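Local coordinates for flavoredoxin (Methanosarcina acetivorans, PDB 3BNK), which binds FMN as its flavin cofactor and probably carries electrons in this archaeon, at the interface of chains A and B. Numbering follows the deposited sequence. Chains: chain A/B, Flavoredoxin.

Contact 1: the interface of chains A and B. Residues chain A 14-15, 161, 170; chain B 154, 159, 161, 172.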
ATOM      1  N   TYR A  14       2.442   6.578  -4.340  1.00 14.45           N
ATOM      2  CA  TYR A  14       3.475   7.475  -3.807  1.00 14.56           C
ATOM      3  C   TYR A  14       3.355   7.703  -2.302  1.00 13.78           C
ATOM      4  O   TYR A  14       2.477   8.433  -1.853  1.00 13.66           O
ATOM      5  CB  TYR A  14       3.479   8.815  -4.565  1.00 14.40           C
ATOM      6  CG  TYR A  14       4.101   8.685  -5.939  1.00 15.31           C
ATOM      7  CD1 TYR A  14       3.332   8.283  -7.030  1.00 14.66           C
ATOM      8  CD2 TYR A  14       5.467   8.946  -6.148  1.00 14.76           C
ATOM      9  CE1 TYR A  14       3.900   8.134  -8.303  1.00 14.45           C
ATOM     10  CE2 TYR A  14       6.041   8.811  -7.419  1.00 14.19           C
ATOM     11  CZ  TYR A  14       5.241   8.400  -8.487  1.00 15.69           C
ATOM     12  OH  TYR A  14       5.772   8.241  -9.749  1.00 16.97           O
ATOM     13  N   PRO A  15       4.228   7.053  -1.508  1.00 14.04           N
ATOM     14  CA  PRO A  15       5.191   6.018  -1.905  1.00 13.70           C
ATOM     15  C   PRO A  15       4.587   4.633  -1.684  1.00 13.61           C
ATOM     16  O   PRO A  15       3.436   4.524  -1.260  1.00 13.18           O
ATOM     17  CB  PRO A  15       6.347   6.234  -0.924  1.00 13.62           C
ATOM     18  CG  PRO A  15       5.664   6.763   0.335  1.00 14.16           C
ATOM     19  CD  PRO A  15       4.321   7.360  -0.067  1.00 13.25           C
ATOM     20  N   LEU A 161      10.567   3.096   2.490  1.00 13.62           N
ATOM     21  CA  LEU A 161       9.522   3.478   1.542  1.00 13.04           C
ATOM     22  C   LEU A 161      10.106   3.388   0.135  1.00 13.81           C
ATOM     23  O   LEU A 161      11.326   3.431  -0.027  1.00 13.97           O
ATOM     24  CB  LEU A 161       9.045   4.905   1.820  1.00 12.12           C
ATOM     25  CG  LEU A 161       8.772   5.298   3.279  1.00 11.28           C
ATOM     26  CD1 LEU A 161       8.406   6.760   3.357  1.00  8.75           C
ATOM     27  CD2 LEU A 161       7.641   4.425   3.836  1.00 10.42           C
ATOM     28  N   TRP A 170      13.264   5.629   0.422  1.00 15.49           N
ATOM     29  CA  TRP A 170      13.120   6.736   1.360  1.00 16.08           C
ATOM     30  C   TRP A 170      12.889   6.171   2.755  1.00 16.38           C
ATOM     31  O   TRP A 170      12.411   5.040   2.898  1.00 15.80           O
ATOM     32  CB  TRP A 170      11.921   7.632   0.983  1.00 16.04           C
ATOM     33  CG  TRP A 170      11.906   8.000  -0.450  1.00 16.54           C
ATOM     34  CD1 TRP A 170      11.290   7.323  -1.467  1.00 15.30           C
ATOM     35  CD2 TRP A 170      12.585   9.115  -1.054  1.00 17.44           C
ATOM     36  NE1 TRP A 170      11.527   7.963  -2.662  1.00 16.95           N
ATOM     37  CE2 TRP A 170      12.318   9.064  -2.439  1.00 17.64           C
ATOM     38  CE3 TRP A 170      13.385  10.156  -0.555  1.00 15.71           C
ATOM     39  CZ2 TRP A 170      12.837  10.017  -3.347  1.00 17.11           C
ATOM     40  CZ3 TRP A 170      13.897  11.099  -1.453  1.00 15.92           C
ATOM     41  CH2 TRP A 170      13.618  11.020  -2.833  1.00 16.67           C
TER
ATOM     42  N   ILE B 154       8.393  12.464  -5.740  1.00 18.44           N
ATOM     43  CA  ILE B 154       7.769  12.436  -4.410  1.00 17.96           C
ATOM     44  C   ILE B 154       8.034  13.669  -3.521  1.00 17.87           C
ATOM     45  O   ILE B 154       7.162  14.070  -2.738  1.00 17.73           O
ATOM     46  CB  ILE B 154       8.011  11.103  -3.664  1.00 18.12           C
ATOM     47  CG1 ILE B 154       6.892  10.877  -2.631  1.00 17.67           C
ATOM     48  CG2 ILE B 154       9.431  11.054  -3.044  1.00 17.48           C
ATOM     49  CD1 ILE B 154       6.940   9.505  -1.917  1.00 17.52           C
ATOM     50  N   PRO B 159       3.679  14.147  -0.186  1.00 17.40           N
ATOM     51  CA  PRO B 159       2.474  13.453   0.260  1.00 17.38           C
ATOM     52  C   PRO B 159       2.523  13.095   1.742  1.00 17.90           C
ATOM     53  O   PRO B 159       3.602  13.113   2.368  1.00 17.51           O
ATOM     54  CB  PRO B 159       2.495  12.169  -0.569  1.00 17.07           C
ATOM     55  CG  PRO B 159       3.928  11.858  -0.707  1.00 17.29           C
ATOM     56  CD  PRO B 159       4.586  13.227  -0.901  1.00 17.24           C
ATOM     57  N   LEU B 161       1.687  10.284   4.944  1.00 17.63           N
ATOM     58  CA  LEU B 161       1.770   8.872   5.326  1.00 17.45           C
ATOM     59  C   LEU B 161       0.936   8.685   6.581  1.00 17.67           C
ATOM     60  O   LEU B 161       0.699   9.637   7.336  1.00 17.03           O
ATOM     61  CB  LEU B 161       3.214   8.445   5.636  1.00 17.26           C
ATOM     62  CG  LEU B 161       4.297   8.787   4.616  1.00 17.95           C
ATOM     63  CD1 LEU B 161       5.676   8.526   5.188  1.00 19.06           C
ATOM     64  CD2 LEU B 161       4.100   8.010   3.311  1.00 18.27           C
ATOM     65  N   VAL B 172       7.381  12.218   4.137  1.00 18.11           N
ATOM     66  CA  VAL B 172       8.460  11.379   3.613  1.00 17.89           C
ATOM     67  C   VAL B 172       9.786  11.950   4.105  1.00 17.82           C
ATOM     68  O   VAL B 172       9.972  13.171   4.108  1.00 17.35           O
ATOM     69  CB  VAL B 172       8.454  11.352   2.062  1.00 18.84           C
ATOM     70  CG1 VAL B 172       9.643  10.546   1.511  1.00 18.07           C
ATOM     71  CG2 VAL B 172       7.104  10.810   1.519  1.00 17.98           C
TER

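Contact 2: the interface of chains A and B. Residues chain A 127-130; chain B 41-44.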
ATOM      1  N   PHE A 127      -5.024 -11.957 -12.156  1.00 22.65           N
ATOM      2  CA  PHE A 127      -5.196 -10.881 -13.123  1.00 22.56           C
ATOM      3  C   PHE A 127      -4.154 -11.111 -14.242  1.00 21.87           C
ATOM      4  O   PHE A 127      -3.262 -11.948 -14.074  1.00 21.27           O
ATOM      5  CB  PHE A 127      -5.070  -9.511 -12.430  1.00 23.10           C
ATOM      6  CG  PHE A 127      -6.119  -9.270 -11.379  1.00 23.66           C
ATOM      7  CD1 PHE A 127      -5.872  -9.588 -10.042  1.00 24.58           C
ATOM      8  CD2 PHE A 127      -7.363  -8.749 -11.727  1.00 23.76           C
ATOM      9  CE1 PHE A 127      -6.848  -9.386  -9.073  1.00 24.50           C
ATOM     10  CE2 PHE A 127      -8.345  -8.533 -10.763  1.00 23.81           C
ATOM     11  CZ  PHE A 127      -8.084  -8.851  -9.432  1.00 24.47           C
ATOM     12  N   PRO A 128      -4.273 -10.399 -15.388  1.00 21.40           N
ATOM     13  CA  PRO A 128      -3.504 -10.782 -16.589  1.00 21.28           C
ATOM     14  C   PRO A 128      -1.991 -10.995 -16.419  1.00 20.72           C
ATOM     15  O   PRO A 128      -1.423 -11.849 -17.105  1.00 21.24           O
ATOM     16  CB  PRO A 128      -3.798  -9.636 -17.567  1.00 21.13           C
ATOM     17  CG  PRO A 128      -5.145  -9.176 -17.165  1.00 21.44           C
ATOM     18  CD  PRO A 128      -5.116  -9.223 -15.666  1.00 21.56           C
ATOM     19  N   THR A 129      -1.341 -10.255 -15.518  1.00 19.77           N
ATOM     20  CA  THR A 129       0.112 -10.409 -15.321  1.00 19.17           C
ATOM     21  C   THR A 129       0.535 -10.751 -13.882  1.00 18.73           C
ATOM     22  O   THR A 129       1.710 -11.010 -13.611  1.00 18.48           O
ATOM     23  CB  THR A 129       0.921  -9.156 -15.798  1.00 19.44           C
ATOM     24  OG1 THR A 129       0.374  -7.964 -15.227  1.00 18.99           O
ATOM     25  CG2 THR A 129       0.936  -9.051 -17.315  1.00 18.93           C
ATOM     26  N   ASN A 130      -0.425 -10.725 -12.966  1.00 17.81           N
ATOM     27  CA  ASN A 130      -0.142 -10.854 -11.551  1.00 17.56           C
ATOM     28  C   ASN A 130      -1.183 -11.693 -10.866  1.00 17.85           C
ATOM     29  O   ASN A 130      -2.379 -11.543 -11.144  1.00 17.33           O
ATOM     30  CB  ASN A 130      -0.200  -9.492 -10.865  1.00 16.87           C
ATOM     31  CG  ASN A 130       0.872  -8.535 -11.331  1.00 16.85           C
ATOM     32  OD1 ASN A 130       0.811  -8.008 -12.444  1.00 16.42           O
ATOM     33  ND2 ASN A 130       1.835  -8.251 -10.447  1.00 16.89           N
TER
ATOM     34  N   ASN B  41      -2.023  -5.128 -10.457  1.00 15.63           N
ATOM     35  CA  ASN B  41      -1.610  -5.706 -11.747  1.00 15.22           C
ATOM     36  C   ASN B  41      -0.703  -4.744 -12.500  1.00 15.18           C
ATOM     37  O   ASN B  41      -0.904  -3.530 -12.460  1.00 15.18           O
ATOM     38  CB  ASN B  41      -2.849  -6.052 -12.597  1.00 15.17           C
ATOM     39  CG  ASN B  41      -2.544  -7.010 -13.763  1.00 14.47           C
ATOM     40  OD1 ASN B  41      -2.649  -6.636 -14.931  1.00 16.14           O
ATOM     41  ND2 ASN B  41      -2.173  -8.230 -13.444  1.00 11.88           N
ATOM     42  N   ALA B  42       0.294  -5.297 -13.182  1.00 15.76           N
ATOM     43  CA  ALA B  42       1.246  -4.512 -13.969  1.00 16.44           C
ATOM     44  C   ALA B  42       0.668  -4.042 -15.305  1.00 17.34           C
ATOM     45  O   ALA B  42       0.742  -2.861 -15.630  1.00 17.03           O
ATOM     46  CB  ALA B  42       2.510  -5.306 -14.198  1.00 16.32           C
ATOM     47  N   ASN B  43       0.086  -4.972 -16.067  1.00 18.09           N
ATOM     48  CA  ASN B  43      -0.381  -4.682 -17.421  1.00 19.21           C
ATOM     49  C   ASN B  43      -1.637  -5.479 -17.781  1.00 19.00           C
ATOM     50  O   ASN B  43      -1.613  -6.710 -17.783  1.00 19.07           O
ATOM     51  CB  ASN B  43       0.744  -4.929 -18.428  1.00 19.43           C
ATOM     52  CG  ASN B  43       0.419  -4.401 -19.824  1.00 21.32           C
ATOM     53  OD1 ASN B  43      -0.411  -3.498 -20.004  1.00 24.08           O
ATOM     54  ND2 ASN B  43       1.072  -4.971 -20.819  1.00 22.23           N
ATOM     55  N   PRO B  44      -2.765  -4.783 -18.012  1.00 19.26           N
ATOM     56  CA  PRO B  44      -2.962  -3.337 -17.865  1.00 19.22           C
ATOM     57  C   PRO B  44      -2.757  -2.864 -16.412  1.00 19.03           C
ATOM     58  O   PRO B  44      -2.952  -3.638 -15.482  1.00 18.44           O
ATOM     59  CB  PRO B  44      -4.415  -3.127 -18.309  1.00 19.16           C
ATOM     60  CG  PRO B  44      -5.069  -4.448 -18.187  1.00 19.22           C
ATOM     61  CD  PRO B  44      -4.004  -5.471 -18.434  1.00 19.54           C
TER

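Contact 1: the interface of chains A and B
The loop holding A:Tyr14 and A:Pro15, with strands 160-163 and 168-178 of chain A, packs against helix 154-157, the loop with B:Pro159, and strands 160-163 and 168-178 of chain B, where A:Pro15 touches B:Leu161 and B:Ile154. Both chains are flavoredoxin, an FMN-binding protein of the flavin reductase-like family, and the patch belongs to their two-fold interface. B:Ile154 works as a fork at the start of its helix. Its CG1 branch lies anti to the backbone N (chi1 -155°) and runs on, extended, to CD1, which lies 3.5 Å from CB of A:Pro15; the two side chains cross at about a right angle. The other branch, methyl CG2, sits over one face of the A:Trp170 indole, displaced toward the rim, at 3.6 Å from CE2. B:Val172 supports the root of the same indole: its CG1 methyl, anti to the backbone N, comes to 3.7 Å from CB of A:Trp170. B:Leu161 also divides its methyls. CD2 presses on the pyrrolidine of A:Pro15, 3.4 Å from CD, a tight fit that, with the B:Ile154 methyl, braces the proline from chain B. CD1 instead meets CD1 of A:Leu161, tip to tip, at 3.7 Å. Because the same residue comes from both subunits, this leucine pair must lie close to the two-fold axis. A cis peptide bond precedes A:Pro15 and probably helps turn its ring toward chain B. Beside it, the phenol ring of A:Tyr14 flanks B:Ile154 more loosely, with CD2 4.2 Å from CB. The A:Tyr14 carbonyl O faces the ring of B:Pro159, 3.9 Å from CG.

Contact 2: the interface of chains A and B
A:Pro128 and B:Pro44 touch through their pyrrolidine rings, CG of the former 4.1 Å from CD of the latter, with the side chains at about a right angle. A cis peptide bond precedes B:Pro44. Around this centre, CB of A:Phe127 and CD of A:Pro128 pack against the carboxamide of B:Asn41, CB of A:Phe127 lying 3.8 Å from CG. With CG anti to the backbone N (chi1 -164°), the B:Asn41 side chain reaches across to the loop 127-129 of chain A. As modelled, its ND2 can donate to the A:Thr129 hydroxyl OG1 at 3.1 Å. That same ND2 stands 3.0 Å from the backbone N of A:Thr129, a meeting of two donors, so the amide may be turned the other way round, though its oxygen would then lie close to A:Asn130 OD1; its orientation is doubtful. Farther out, the turn after strand 37-41 offers two backbone N-H groups to chain A. B:Asn43 N donates to A:Thr129 OG1 at 3.1 Å in a nearly straight bond, 160° at the hydrogen. B:Ala42 N donates to the A:Asn130 side-chain carbonyl OD1 at 2.9 Å, approaching from above the carbonyl plane. OD1 also accepts from A:Thr129 OG1 at 2.8 Å, this donor tilted only 17° from that plane. The two bonds grip OD1 and should fix the rotation of the carboxamide, while the threonine hydroxyl relays between the two chains. The A:Asn130 and B:Asn41 amide planes stand steeply to each other and do not stack. The site pins the loop before strand 130-142 of one flavoredoxin subunit to the turn after strand 37-41 of the other, probably steadying the dimer.

Contact 1 and contact 2 lie about 24 Å apart between their C-alpha centres and share no residue, strand or helix, yet both belong to the same two-fold interface of chains A and B. Contact 1 is built mainly of carbon contacts and reaches the neighbourhood of the axis at its leucine pair; contact 2 relies mainly on backbone and side-chain hydrogen bonds. Each has a twin with the chains exchanged, and the two copies of contact 1 meet at the leucine pair. Holding the subunits at separated points would limit rocking between them. Flavin reductase-like proteins commonly work as dimers, and this pairing is probably the biological one.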